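Local coordinates for protein laccase (Uncultured bacterium, PDB 4F7K) that probably oxidises phenolic and related substrates while reducing oxygen to water, as an extracellular laccase of the multicopper oxidase family, at residues A[3-9]-A[47-53]; A[40-44]-A[92-96]. One frame throughout, in Å; residues are numbered along the deposited sequence.

Contact 1 (A[3-9]-A[47-53]); sequences PVELVAQ and IRFQNQI
Val4 and Ile47 extend alongside each other from neighbouring parallel strands in a four-stranded sheet of the first cupredoxin-like domain of this multicopper oxidase. The axes of the segments 4-9 and 47-51 diverge by 23°. On the face carrying Val4, Leu6, Ala8, Ile47 and Phe49, Val4 CG1 meets Ile47 CG1 at 3.7 Å, and Ile47 CG2 abuts Leu6 CB and CD2. With its CG anti to the backbone N, Phe49 lays its ring near Ala8, whose CB approaches CE1 at the ring edge, 3.6 Å away; Trp61 and Phe28 add to this buried side. The other face, with Glu5, Val7, Arg48 and Gln50, is mostly polar. Glu5 and Arg48 run alongside each other, carboxylate and guanidinium planes 44° apart, and Glu5 OE2 sits over the guanidinium face, 3.4 Å from Arg48 NE. No N-H points at that oxygen, so the salt bridge rests on charge alone; Arg48 NH2 has a second carboxylate partner in Glu86. Five backbone hydrogen bonds fix the register, among them Leu6 N to Arg48 O, nearly straight at 173°. At the strand's end Asn51 forms an Asx turn, its ND2 bonded to the carbonyls of Glu55 and Val81 and its OD1 accepting from Ile53 N at 3.0 Å.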
loop_
_atom_site.group_PDB
_atom_site.type_symbol
_atom_site.label_atom_id
_atom_site.label_comp_id
_atom_site.label_asym_id
_atom_site.label_seq_id
_atom_site.Cartn_x
_atom_site.Cartn_y
_atom_site.Cartn_z
ATOM N N PRO A 3 3.580 -18.414 -16.148
ATOM C CA PRO A 3 3.338 -17.073 -15.624
ATOM C C PRO A 3 1.872 -16.650 -15.707
ATOM O O PRO A 3 1.210 -16.891 -16.725
ATOM C CB PRO A 3 4.195 -16.171 -16.529
ATOM C CG PRO A 3 4.622 -17.027 -17.707
ATOM C CD PRO A 3 4.019 -18.384 -17.556
ATOM N N VAL A 4 1.369 -16.033 -14.641
ATOM C CA VAL A 4 0.042 -15.412 -14.688
ATOM C C VAL A 4 0.110 -14.185 -15.600
ATOM O O VAL A 4 1.013 -13.340 -15.440
ATOM C CB VAL A 4 -0.453 -14.999 -13.291
ATOM C CG1 VAL A 4 0.529 -14.055 -12.625
ATOM C CG2 VAL A 4 -1.843 -14.335 -13.367
ATOM N N GLU A 5 -0.820 -14.089 -16.553
ATOM C CA GLU A 5 -0.929 -12.862 -17.345
ATOM C C GLU A 5 -1.599 -11.747 -16.551
ATOM O O GLU A 5 -2.624 -11.961 -15.901
ATOM C CB GLU A 5 -1.604 -13.084 -18.689
ATOM C CG GLU A 5 -0.612 -13.423 -19.805
ATOM C CD GLU A 5 -1.192 -13.216 -21.219
ATOM O OE1 GLU A 5 -2.295 -12.617 -21.368
ATOM O OE2 GLU A 5 -0.530 -13.654 -22.194
ATOM N N LEU A 6 -0.982 -10.573 -16.585
ATOM C CA LEU A 6 -1.498 -9.396 -15.914
ATOM C C LEU A 6 -1.700 -8.322 -16.978
ATOM O O LEU A 6 -0.731 -7.686 -17.430
ATOM C CB LEU A 6 -0.525 -8.918 -14.843
ATOM C CG LEU A 6 -0.942 -7.737 -13.983
ATOM C CD1 LEU A 6 -2.208 -8.033 -13.123
ATOM C CD2 LEU A 6 0.221 -7.327 -13.109
ATOM N N VAL A 7 -2.950 -8.159 -17.416
ATOM C CA VAL A 7 -3.218 -7.313 -18.562
ATOM C C VAL A 7 -3.770 -5.985 -18.112
ATOM O O VAL A 7 -4.865 -5.943 -17.574
ATOM C CB VAL A 7 -4.196 -7.962 -19.576
ATOM C CG1 VAL A 7 -4.175 -7.175 -20.884
ATOM C CG2 VAL A 7 -3.823 -9.468 -19.844
ATOM N N ALA A 8 -2.996 -4.920 -18.295
ATOM C CA ALA A 8 -3.488 -3.560 -18.061
ATOM C C ALA A 8 -4.434 -3.205 -19.238
ATOM O O ALA A 8 -4.022 -3.265 -20.403
ATOM C CB ALA A 8 -2.309 -2.564 -17.927
ATOM N N GLN A 9 -5.712 -2.950 -18.951
ATOM C CA GLN A 9 -6.700 -2.700 -20.021
ATOM C C GLN A 9 -7.879 -1.821 -19.590
ATOM O O GLN A 9 -8.104 -1.638 -18.404
ATOM C CB GLN A 9 -7.260 -4.029 -20.572
ATOM C CG GLN A 9 -7.792 -4.922 -19.416
ATOM C CD GLN A 9 -8.131 -6.300 -19.837
ATOM O OE1 GLN A 9 -7.972 -6.681 -21.017
ATOM N NE2 GLN A 9 -8.618 -7.070 -18.900
ATOM N N ILE A 47 5.195 -13.265 -13.505
ATOM C CA ILE A 47 4.090 -12.432 -13.989
ATOM C C ILE A 47 4.363 -11.932 -15.412
ATOM O O ILE A 47 5.387 -11.296 -15.660
ATOM C CB ILE A 47 3.868 -11.258 -12.999
ATOM C CG1 ILE A 47 3.367 -11.826 -11.668
ATOM C CG2 ILE A 47 2.875 -10.199 -13.547
ATOM C CD1 ILE A 47 3.781 -11.018 -10.383
ATOM N N ARG A 48 3.476 -12.258 -16.354
ATOM C CA ARG A 48 3.585 -11.708 -17.701
ATOM C C ARG A 48 2.668 -10.462 -17.826
ATOM O O ARG A 48 1.458 -10.589 -18.006
ATOM C CB ARG A 48 3.319 -12.775 -18.779
ATOM C CG ARG A 48 3.574 -12.314 -20.239
ATOM C CD ARG A 48 3.240 -13.405 -21.284
ATOM N NE ARG A 48 2.798 -12.842 -22.572
ATOM C CZ ARG A 48 2.739 -13.503 -23.744
ATOM N NH1 ARG A 48 3.121 -14.781 -23.851
ATOM N NH2 ARG A 48 2.304 -12.874 -24.839
ATOM N N PHE A 49 3.279 -9.280 -17.699
ATOM C CA PHE A 49 2.608 -8.005 -17.897
ATOM C C PHE A 49 2.350 -7.714 -19.373
ATOM O O PHE A 49 3.270 -7.771 -20.189
ATOM C CB PHE A 49 3.419 -6.853 -17.297
ATOM C CG PHE A 49 2.810 -5.484 -17.520
ATOM C CD1 PHE A 49 1.506 -5.186 -17.088
ATOM C CD2 PHE A 49 3.542 -4.492 -18.133
ATOM C CE1 PHE A 49 0.951 -3.893 -17.272
ATOM C CE2 PHE A 49 3.009 -3.196 -18.326
ATOM C CZ PHE A 49 1.694 -2.901 -17.913
ATOM N N GLN A 50 1.103 -7.377 -19.686
ATOM C CA GLN A 50 0.673 -7.054 -21.046
ATOM C C GLN A 50 0.018 -5.665 -21.084
ATOM O O GLN A 50 -0.964 -5.430 -20.399
ATOM C CB GLN A 50 -0.352 -8.071 -21.538
ATOM C CG GLN A 50 0.130 -9.485 -21.591
ATOM C CD GLN A 50 0.464 -9.882 -22.993
ATOM O OE1 GLN A 50 0.729 -9.022 -23.863
ATOM N NE2 GLN A 50 0.440 -11.182 -23.248
ATOM N N ASN A 51 0.556 -4.777 -21.911
ATOM C CA ASN A 51 0.085 -3.387 -21.995
ATOM C C ASN A 51 -1.022 -3.195 -23.047
ATOM O O ASN A 51 -0.737 -3.105 -24.252
ATOM C CB ASN A 51 1.288 -2.481 -22.273
ATOM C CG ASN A 51 0.938 -1.004 -22.288
ATOM O OD1 ASN A 51 -0.228 -0.615 -22.402
ATOM N ND2 ASN A 51 1.970 -0.163 -22.210
ATOM N N GLN A 52 -2.282 -3.166 -22.603
ATOM C CA GLN A 52 -3.412 -2.847 -23.511
ATOM C C GLN A 52 -4.051 -1.491 -23.175
ATOM O O GLN A 52 -5.270 -1.338 -23.260
ATOM C CB GLN A 52 -4.503 -3.932 -23.497
ATOM C CG GLN A 52 -4.010 -5.334 -23.859
ATOM C CD GLN A 52 -5.145 -6.353 -24.002
ATOM O OE1 GLN A 52 -6.280 -6.133 -23.548
ATOM N NE2 GLN A 52 -4.840 -7.477 -24.627
ATOM N N ILE A 53 -3.247 -0.508 -22.791
ATOM C CA ILE A 53 -3.832 0.762 -22.376
ATOM C C ILE A 53 -3.506 1.920 -23.305
ATOM O O ILE A 53 -3.945 3.055 -23.053
ATOM C CB ILE A 53 -3.490 1.153 -20.902
ATOM C CG1 ILE A 53 -2.008 1.517 -20.759
ATOM C CG2 ILE A 53 -3.971 0.067 -19.920
ATOM C CD1 ILE A 53 -1.619 2.064 -19.403
#

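Contact 2 (A[40-44]-A[92-96]); sequences RQGEV and RAPDA
Gly42 N donates to Ala93 O at 2.8 Å, the shortest polar bond between 40-44 and 92-96, and at 165° it is close to straight. Gly42 is the third residue of a type II beta turn from Arg40 to Glu43, closed by Glu43 N bonding to Arg40 O. Its positive phi would press a CB against the preceding carbonyl oxygen, a conflict that glycine avoids. The next rung is Ala93 N to Glu43 O, 3.1 Å, after which Val44 and Arg92 form an antiparallel non-hydrogen-bonded pair.

Two long side chains reach across at the ends. Arg92 runs extended from CG to NE, then turns at chi4 (-86°), which brings NH1 to Gly42 O at 3.0 Å. The acceptor lies near the guanidinium plane, and the donor in turn lies in the carbonyl plane. Val44 CG2 lies over one face of the same guanidinium, toward its rim and 3.4 Å from Arg92 NH1, so the cation is met by a methyl over its face and a carbonyl at its edge. At the other end Gln41, with CG anti to its N and the chain extended, sends NE2 to Pro94 O at 2.9 Å, the donor tilted 32° from the carbonyl plane. The amide's other branch, OE1, rests on Ala96 CB at 3.5 Å. Asp95 OD1 forms a salt bridge with Arg65, while Val121 of strand 116-122 touches Gln41 and Ala93.

Every hydrogen bond across this contact ends on a main-chain carbonyl. The two loops are therefore tied through these carbonyls, half of them met by backbone N-H and half by side chains, and the positive charge of Arg92 would be expected to polarise the Gly42 carbonyl.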
loop_
_atom_site.group_PDB
_atom_site.type_symbol
_atom_site.label_atom_id
_atom_site.label_comp_id
_atom_site.label_asym_id
_atom_site.label_seq_id
_atom_site.Cartn_x
_atom_site.Cartn_y
_atom_site.Cartn_z
ATOM N N ARG A 40 3.601 -18.063 -1.390
ATOM C CA ARG A 40 4.187 -18.260 -0.066
ATOM C C ARG A 40 5.536 -17.532 0.009
ATOM O O ARG A 40 6.238 -17.383 -0.999
ATOM C CB ARG A 40 4.358 -19.771 0.260
ATOM C CG ARG A 40 3.079 -20.571 0.102
ATOM C CD ARG A 40 3.227 -22.029 0.537
ATOM N NE ARG A 40 2.696 -22.246 1.880
ATOM N N GLN A 41 5.878 -17.039 1.182
ATOM C CA GLN A 41 7.218 -16.487 1.405
ATOM C C GLN A 41 8.289 -17.446 0.840
ATOM O O GLN A 41 8.242 -18.659 1.083
ATOM C CB GLN A 41 7.441 -16.320 2.917
ATOM C CG GLN A 41 8.622 -15.493 3.297
ATOM C CD GLN A 41 8.767 -15.306 4.816
ATOM O OE1 GLN A 41 7.932 -15.750 5.607
ATOM N NE2 GLN A 41 9.831 -14.637 5.214
ATOM N N GLY A 42 9.224 -16.901 0.069
ATOM C CA GLY A 42 10.365 -17.674 -0.443
ATOM C C GLY A 42 10.152 -18.139 -1.869
ATOM O O GLY A 42 11.107 -18.547 -2.553
ATOM N N GLU A 43 8.894 -18.070 -2.317
ATOM C CA GLU A 43 8.504 -18.557 -3.640
ATOM C C GLU A 43 8.596 -17.491 -4.735
ATOM O O GLU A 43 8.710 -16.297 -4.473
ATOM C CB GLU A 43 7.077 -19.090 -3.629
ATOM C CG GLU A 43 6.796 -20.338 -2.809
ATOM C CD GLU A 43 5.329 -20.811 -2.972
ATOM O OE1 GLU A 43 4.407 -19.963 -3.262
ATOM O OE2 GLU A 43 5.104 -22.038 -2.802
ATOM N N VAL A 44 8.530 -17.953 -5.970
ATOM C CA VAL A 44 8.700 -17.100 -7.120
ATOM C C VAL A 44 7.348 -16.646 -7.638
ATOM O O VAL A 44 6.450 -17.467 -7.815
ATOM C CB VAL A 44 9.461 -17.823 -8.258
ATOM C CG1 VAL A 44 9.880 -16.829 -9.331
ATOM C CG2 VAL A 44 10.671 -18.515 -7.713
ATOM N N ARG A 92 11.522 -13.623 -6.458
ATOM C CA ARG A 92 11.224 -14.325 -5.208
ATOM C C ARG A 92 10.760 -13.282 -4.193
ATOM O O ARG A 92 11.358 -12.208 -4.092
ATOM C CB ARG A 92 12.454 -15.091 -4.698
ATOM C CG ARG A 92 12.752 -16.377 -5.497
ATOM C CD ARG A 92 13.761 -17.330 -4.791
ATOM N NE ARG A 92 14.154 -18.478 -5.627
ATOM C CZ ARG A 92 13.471 -19.618 -5.712
ATOM N NH1 ARG A 92 12.356 -19.782 -5.005
ATOM N NH2 ARG A 92 13.908 -20.606 -6.499
ATOM N N ALA A 93 9.676 -13.560 -3.476
ATOM C CA ALA A 93 9.224 -12.655 -2.422
ATOM C C ALA A 93 9.775 -13.147 -1.091
ATOM O O ALA A 93 9.467 -14.260 -0.666
ATOM C CB ALA A 93 7.696 -12.548 -2.395
ATOM N N PRO A 94 10.634 -12.345 -0.444
ATOM C CA PRO A 94 11.340 -12.858 0.730
ATOM C C PRO A 94 10.621 -12.545 2.053
ATOM O O PRO A 94 10.978 -13.105 3.093
ATOM C CB PRO A 94 12.684 -12.117 0.657
ATOM C CG PRO A 94 12.271 -10.751 0.096
ATOM C CD PRO A 94 11.118 -11.004 -0.836
ATOM N N ASP A 95 9.647 -11.636 2.029
ATOM C CA ASP A 95 8.931 -11.274 3.258
ATOM C C ASP A 95 7.468 -11.577 3.212
ATOM O O ASP A 95 6.790 -11.268 2.224
ATOM C CB ASP A 95 9.092 -9.802 3.605
ATOM C CG ASP A 95 10.485 -9.338 3.457
ATOM O OD1 ASP A 95 11.360 -9.863 4.164
ATOM O OD2 ASP A 95 10.713 -8.463 2.601
ATOM N N ALA A 96 6.975 -12.142 4.305
ATOM C CA ALA A 96 5.566 -12.445 4.424
ATOM C C ALA A 96 4.812 -11.154 4.714
ATOM O O ALA A 96 5.196 -10.397 5.599
ATOM C CB ALA A 96 5.320 -13.460 5.519
#

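How the contacts relate
The two contacts interleave along the chain, in the order 3-9, 40-44, 47-53, 92-96, and their centres are 21 Å apart. Strand 44-51 connects them: it leaves the turn of contact 2 and becomes the second partner in contact 1; apart from continuity along the chain the contacts do not meet. Strand 86-92, its antiparallel neighbour, runs the other way and enters contact 2 at Arg92. Contact 1 lies within the sheet ordered 23-28, 4-13, 44-51, 86-92. Contact 2 joins the links by which the chain passes between this sheet and the one holding 37-40 and 97-103, consistent with a cupredoxin-like sandwich whose two sheets are connected at that end.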